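Local structure of alpha-1,2-mannosidase (Bacteroides thetaiotaomicron, 2WW2) at residues Trp601-Asp612 against Asn679-Arg687. The protein hydrolyses alpha-mannosides with inversion of the anomeric configuration, as a calcium-dependent member of glycoside hydrolase family 92. Residues are numbered along the deposited sequence; the frame is centred on the assembly and turned at random.
Sequences WKTQYHLRNVMD and NAADRPYIR
Bends at chi2 (-71°) and chi3 fold the Arg-608 chain so that its CG lies against Pro-684 CB at 3.6 Å while the guanidinium, passing with one face over that same CB, reaches Asn-679. There Arg-608 NH1 donates to Asn-679 OD1 at 3.0 Å, on a lone pair in the carbonyl plane, and the amide stands nearly perpendicular (84°) to the guanidinium. NH2 makes weak bonds to the same OD1 and to Ala-680 O, the carbonyl that also accepts Arg-683 N to close a type I beta turn. Asn-679 ND2 is held by the carbonyls of Pro-657 and Phe-659, and Ser-656 OG takes a further bond from Arg-608 NH1. A leucine in place of Arg-608 would probably leave Asn-679 OD1 and Ala-680 O without their charged donor and the turn less firmly tied to the helix. Within the family 92 catalytic domain, the contact joins helix 600-613 to the turn entering strand 685-691, an inner strand of a mixed sheet. One helical turn before Arg-608, Gln-604 extends beyond CG to the start of this strand: OE1 accepts Ile-686 N at 2.9 Å, nearly straight at the hydrogen (164°) but from above the amide plane. Two waters link the amide to Ile-686 O, one through NE2, the other through OE1. The Tyr-685 ring turns an edge to Trp-601 O, with CE1 3.3 Å away, and runs alongside Tyr-605, whose CB lies 3.8 Å from CE1. At the far end, a water lies within hydrogen-bonding distance of both Asp-612 OD2 and Ala-681 O.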
loop_
_atom_site.group_PDB
_atom_site.type_symbol
_atom_site.label_atom_id
_atom_site.label_comp_id
_atom_site.label_asym_id
_atom_site.label_seq_id
_atom_site.Cartn_x
_atom_site.Cartn_y
_atom_site.Cartn_z
ATOM N N TRP A 601 -26.262 15.084 1.485
ATOM C CA TRP A 601 -26.419 13.791 2.154
ATOM C C TRP A 601 -25.101 13.042 2.274
ATOM O O TRP A 601 -24.909 12.294 3.223
ATOM C CB TRP A 601 -27.494 12.913 1.487
ATOM C CG TRP A 601 -27.267 12.607 0.023
ATOM C CD1 TRP A 601 -26.613 11.528 -0.503
ATOM C CD2 TRP A 601 -27.732 13.379 -1.091
ATOM N NE1 TRP A 601 -26.621 11.594 -1.881
ATOM C CE2 TRP A 601 -27.307 12.719 -2.266
ATOM C CE3 TRP A 601 -28.455 14.569 -1.209
ATOM C CZ2 TRP A 601 -27.587 13.208 -3.543
ATOM C CZ3 TRP A 601 -28.740 15.052 -2.489
ATOM C CH2 TRP A 601 -28.305 14.371 -3.634
ATOM N N LYS A 602 -24.194 13.255 1.321
ATOM C CA LYS A 602 -22.869 12.651 1.395
ATOM C C LYS A 602 -22.001 13.256 2.522
ATOM O O LYS A 602 -21.271 12.546 3.191
ATOM C CB LYS A 602 -22.175 12.719 0.032
ATOM C CG LYS A 602 -22.864 11.825 -1.028
ATOM C CD LYS A 602 -22.059 11.798 -2.354
ATOM C CE LYS A 602 -22.619 10.786 -3.361
ATOM N NZ LYS A 602 -21.904 10.966 -4.662
ATOM N N THR A 603 -22.100 14.568 2.721
ATOM C CA THR A 603 -21.500 15.232 3.873
ATOM C C THR A 603 -22.029 14.594 5.149
ATOM O O THR A 603 -21.257 14.219 6.029
ATOM C CB THR A 603 -21.841 16.756 3.875
ATOM O OG1 THR A 603 -21.085 17.412 2.851
ATOM C CG2 THR A 603 -21.501 17.384 5.220
ATOM N N GLN A 604 -23.345 14.413 5.210
ATOM C CA GLN A 604 -23.984 13.876 6.397
ATOM C C GLN A 604 -23.486 12.453 6.693
ATOM O O GLN A 604 -23.145 12.127 7.841
ATOM C CB GLN A 604 -25.503 13.886 6.215
ATOM C CG GLN A 604 -26.111 15.294 6.214
ATOM C CD GLN A 604 -27.410 15.388 5.405
ATOM O OE1 GLN A 604 -28.134 14.396 5.217
ATOM N NE2 GLN A 604 -27.709 16.590 4.921
ATOM N N TYR A 605 -23.438 11.608 5.665
ATOM C CA TYR A 605 -23.000 10.226 5.862
ATOM C C TYR A 605 -21.543 10.147 6.312
ATOM O O TYR A 605 -21.238 9.515 7.327
ATOM C CB TYR A 605 -23.183 9.378 4.597
ATOM C CG TYR A 605 -22.581 8.008 4.761
ATOM C CD1 TYR A 605 -23.263 7.009 5.451
ATOM C CD2 TYR A 605 -21.309 7.732 4.284
ATOM C CE1 TYR A 605 -22.705 5.745 5.627
ATOM C CE2 TYR A 605 -20.734 6.477 4.461
ATOM C CZ TYR A 605 -21.434 5.493 5.131
ATOM O OH TYR A 605 -20.853 4.255 5.299
ATOM N N HIS A 606 -20.651 10.768 5.548
ATOM C CA HIS A 606 -19.214 10.653 5.793
ATOM C C HIS A 606 -18.767 11.295 7.095
ATOM O O HIS A 606 -17.914 10.761 7.805
ATOM C CB HIS A 606 -18.416 11.226 4.626
ATOM C CG HIS A 606 -18.503 10.390 3.388
ATOM N ND1 HIS A 606 -18.017 9.102 3.330
ATOM C CD2 HIS A 606 -19.031 10.652 2.166
ATOM C CE1 HIS A 606 -18.241 8.605 2.124
ATOM N NE2 HIS A 606 -18.854 9.526 1.400
ATOM N N LEU A 607 -19.341 12.445 7.403
ATOM C CA LEU A 607 -19.062 13.114 8.653
ATOM C C LEU A 607 -19.418 12.201 9.834
ATOM O O LEU A 607 -18.608 11.981 10.748
ATOM C CB LEU A 607 -19.899 14.392 8.685
ATOM C CG LEU A 607 -19.601 15.440 9.734
ATOM C CD1 LEU A 607 -20.116 14.908 11.057
ATOM C CD2 LEU A 607 -18.096 15.784 9.771
ATOM N N ARG A 608 -20.625 11.654 9.825
ATOM C CA ARG A 608 -21.013 10.785 10.927
ATOM C C ARG A 608 -20.135 9.529 10.976
ATOM O O ARG A 608 -19.784 9.051 12.043
ATOM C CB ARG A 608 -22.510 10.453 10.858
ATOM C CG ARG A 608 -23.381 11.732 11.030
ATOM C CD ARG A 608 -23.328 12.241 12.472
ATOM N NE ARG A 608 -23.866 11.215 13.374
ATOM C CZ ARG A 608 -25.167 11.016 13.568
ATOM N NH1 ARG A 608 -26.059 11.780 12.951
ATOM N NH2 ARG A 608 -25.588 10.050 14.375
ATOM N N ASN A 609 -19.739 9.028 9.815
ATOM C CA ASN A 609 -18.857 7.857 9.758
ATOM C C ASN A 609 -17.487 8.173 10.398
ATOM O O ASN A 609 -16.992 7.414 11.239
ATOM C CB ASN A 609 -18.716 7.406 8.304
ATOM C CG ASN A 609 -18.262 5.976 8.170
ATOM O OD1 ASN A 609 -18.648 5.099 8.944
ATOM N ND2 ASN A 609 -17.443 5.724 7.159
ATOM N N VAL A 610 -16.903 9.312 10.037
ATOM C CA VAL A 610 -15.632 9.745 10.633
ATOM C C VAL A 610 -15.743 9.924 12.164
ATOM O O VAL A 610 -14.902 9.455 12.917
ATOM C CB VAL A 610 -15.101 11.046 9.965
ATOM C CG1 VAL A 610 -13.995 11.682 10.812
ATOM C CG2 VAL A 610 -14.577 10.750 8.533
ATOM N N MET A 611 -16.794 10.587 12.631
ATOM C CA MET A 611 -16.951 10.797 14.067
ATOM C C MET A 611 -17.028 9.467 14.809
ATOM O O MET A 611 -16.463 9.331 15.900
ATOM C CB MET A 611 -18.166 11.682 14.379
ATOM C CG MET A 611 -17.990 13.131 13.918
ATOM S SD MET A 611 -19.059 14.339 14.725
ATOM C CE MET A 611 -20.624 14.141 13.868
ATOM N N ASP A 612 -17.707 8.491 14.222
ATOM C CA ASP A 612 -17.848 7.176 14.854
ATOM C C ASP A 612 -16.554 6.367 14.777
ATOM O O ASP A 612 -16.211 5.653 15.713
ATOM C CB ASP A 612 -18.963 6.367 14.181
ATOM C CG ASP A 612 -20.374 6.841 14.565
ATOM O OD1 ASP A 612 -20.542 7.636 15.522
ATOM O OD2 ASP A 612 -21.334 6.399 13.892
ATOM N N ASN A 679 -32.223 11.213 16.323
ATOM C CA ASN A 679 -30.848 10.899 15.938
ATOM C C ASN A 679 -30.448 9.516 16.456
ATOM O O ASN A 679 -30.918 9.086 17.524
ATOM C CB ASN A 679 -29.894 11.948 16.494
ATOM C CG ASN A 679 -28.639 12.106 15.644
ATOM O OD1 ASN A 679 -28.407 11.337 14.711
ATOM N ND2 ASN A 679 -27.825 13.102 15.972
ATOM N N ALA A 680 -29.597 8.832 15.690
ATOM C CA ALA A 680 -29.102 7.493 16.012
ATOM C C ALA A 680 -27.885 7.207 15.162
ATOM O O ALA A 680 -27.674 7.850 14.128
ATOM C CB ALA A 680 -30.196 6.436 15.733
ATOM N N ALA A 681 -27.093 6.221 15.563
ATOM C CA ALA A 681 -25.911 5.856 14.785
ATOM C C ALA A 681 -26.239 5.538 13.318
ATOM O O ALA A 681 -25.440 5.839 12.414
ATOM C CB ALA A 681 -25.185 4.682 15.444
ATOM N N ASP A 682 -27.406 4.949 13.060
ATOM C CA ASP A 682 -27.752 4.600 11.680
ATOM C C ASP A 682 -28.721 5.592 11.042
ATOM O O ASP A 682 -29.330 5.307 10.009
ATOM C CB ASP A 682 -28.281 3.161 11.587
ATOM C CG ASP A 682 -29.614 2.982 12.295
ATOM O OD1 ASP A 682 -29.912 3.763 13.228
ATOM O OD2 ASP A 682 -30.361 2.054 11.919
ATOM N N ARG A 683 -28.861 6.762 11.662
ATOM C CA ARG A 683 -29.709 7.810 11.130
ATOM C C ARG A 683 -28.913 9.114 10.979
ATOM O O ARG A 683 -29.203 10.115 11.634
ATOM C CB ARG A 683 -30.945 8.002 12.014
ATOM C CG ARG A 683 -31.888 6.784 12.017
ATOM C CD ARG A 683 -32.876 6.798 13.197
ATOM N NE ARG A 683 -34.020 7.658 12.922
ATOM C CZ ARG A 683 -35.064 7.299 12.174
ATOM N NH1 ARG A 683 -35.108 6.088 11.631
ATOM N NH2 ARG A 683 -36.066 8.152 11.963
ATOM N N PRO A 684 -27.897 9.106 10.101
ATOM C CA PRO A 684 -27.045 10.284 9.923
ATOM C C PRO A 684 -27.654 11.368 9.028
ATOM O O PRO A 684 -27.147 12.489 8.990
ATOM C CB PRO A 684 -25.803 9.694 9.240
ATOM C CG PRO A 684 -26.381 8.588 8.371
ATOM C CD PRO A 684 -27.503 7.995 9.213
ATOM N N TYR A 685 -28.719 11.042 8.309
ATOM C CA TYR A 685 -29.227 11.926 7.251
ATOM C C TYR A 685 -30.255 12.934 7.758
ATOM O O TYR A 685 -31.100 12.602 8.586
ATOM C CB TYR A 685 -29.867 11.096 6.120
ATOM C CG TYR A 685 -28.896 10.153 5.450
ATOM C CD1 TYR A 685 -27.860 10.650 4.655
ATOM C CD2 TYR A 685 -29.001 8.773 5.618
ATOM C CE1 TYR A 685 -26.950 9.799 4.048
ATOM C CE2 TYR A 685 -28.100 7.915 5.016
ATOM C CZ TYR A 685 -27.079 8.431 4.224
ATOM O OH TYR A 685 -26.178 7.585 3.603
ATOM N N ILE A 686 -30.209 14.151 7.226
ATOM C CA ILE A 686 -31.249 15.134 7.517
ATOM C C ILE A 686 -32.383 14.982 6.491
ATOM O O ILE A 686 -32.195 15.237 5.298
ATOM C CB ILE A 686 -30.690 16.584 7.506
ATOM C CG1 ILE A 686 -29.611 16.769 8.588
ATOM C CG2 ILE A 686 -31.812 17.624 7.657
ATOM C CD1 ILE A 686 -28.813 18.051 8.410
ATOM N N ARG A 687 -33.552 14.545 6.944
ATOM C CA ARG A 687 -34.696 14.406 6.041
ATOM C C ARG A 687 -35.377 15.756 5.853
ATOM O O ARG A 687 -35.714 16.150 4.725
ATOM C CB ARG A 687 -35.699 13.366 6.556
ATOM C CG ARG A 687 -36.953 13.244 5.683
ATOM C CD ARG A 687 -37.906 12.151 6.172
ATOM N NE ARG A 687 -38.344 12.381 7.545
ATOM C CZ ARG A 687 -39.332 13.199 7.893
ATOM N NH1 ARG A 687 -40.005 13.878 6.965
ATOM N NH2 ARG A 687 -39.656 13.329 9.176
HETATM O O HOH W 1 -30.460 16.955 3.888
HETATM O O HOH W 2 -30.473 13.592 3.722
HETATM O O HOH W 3 -23.010 7.323 12.168
#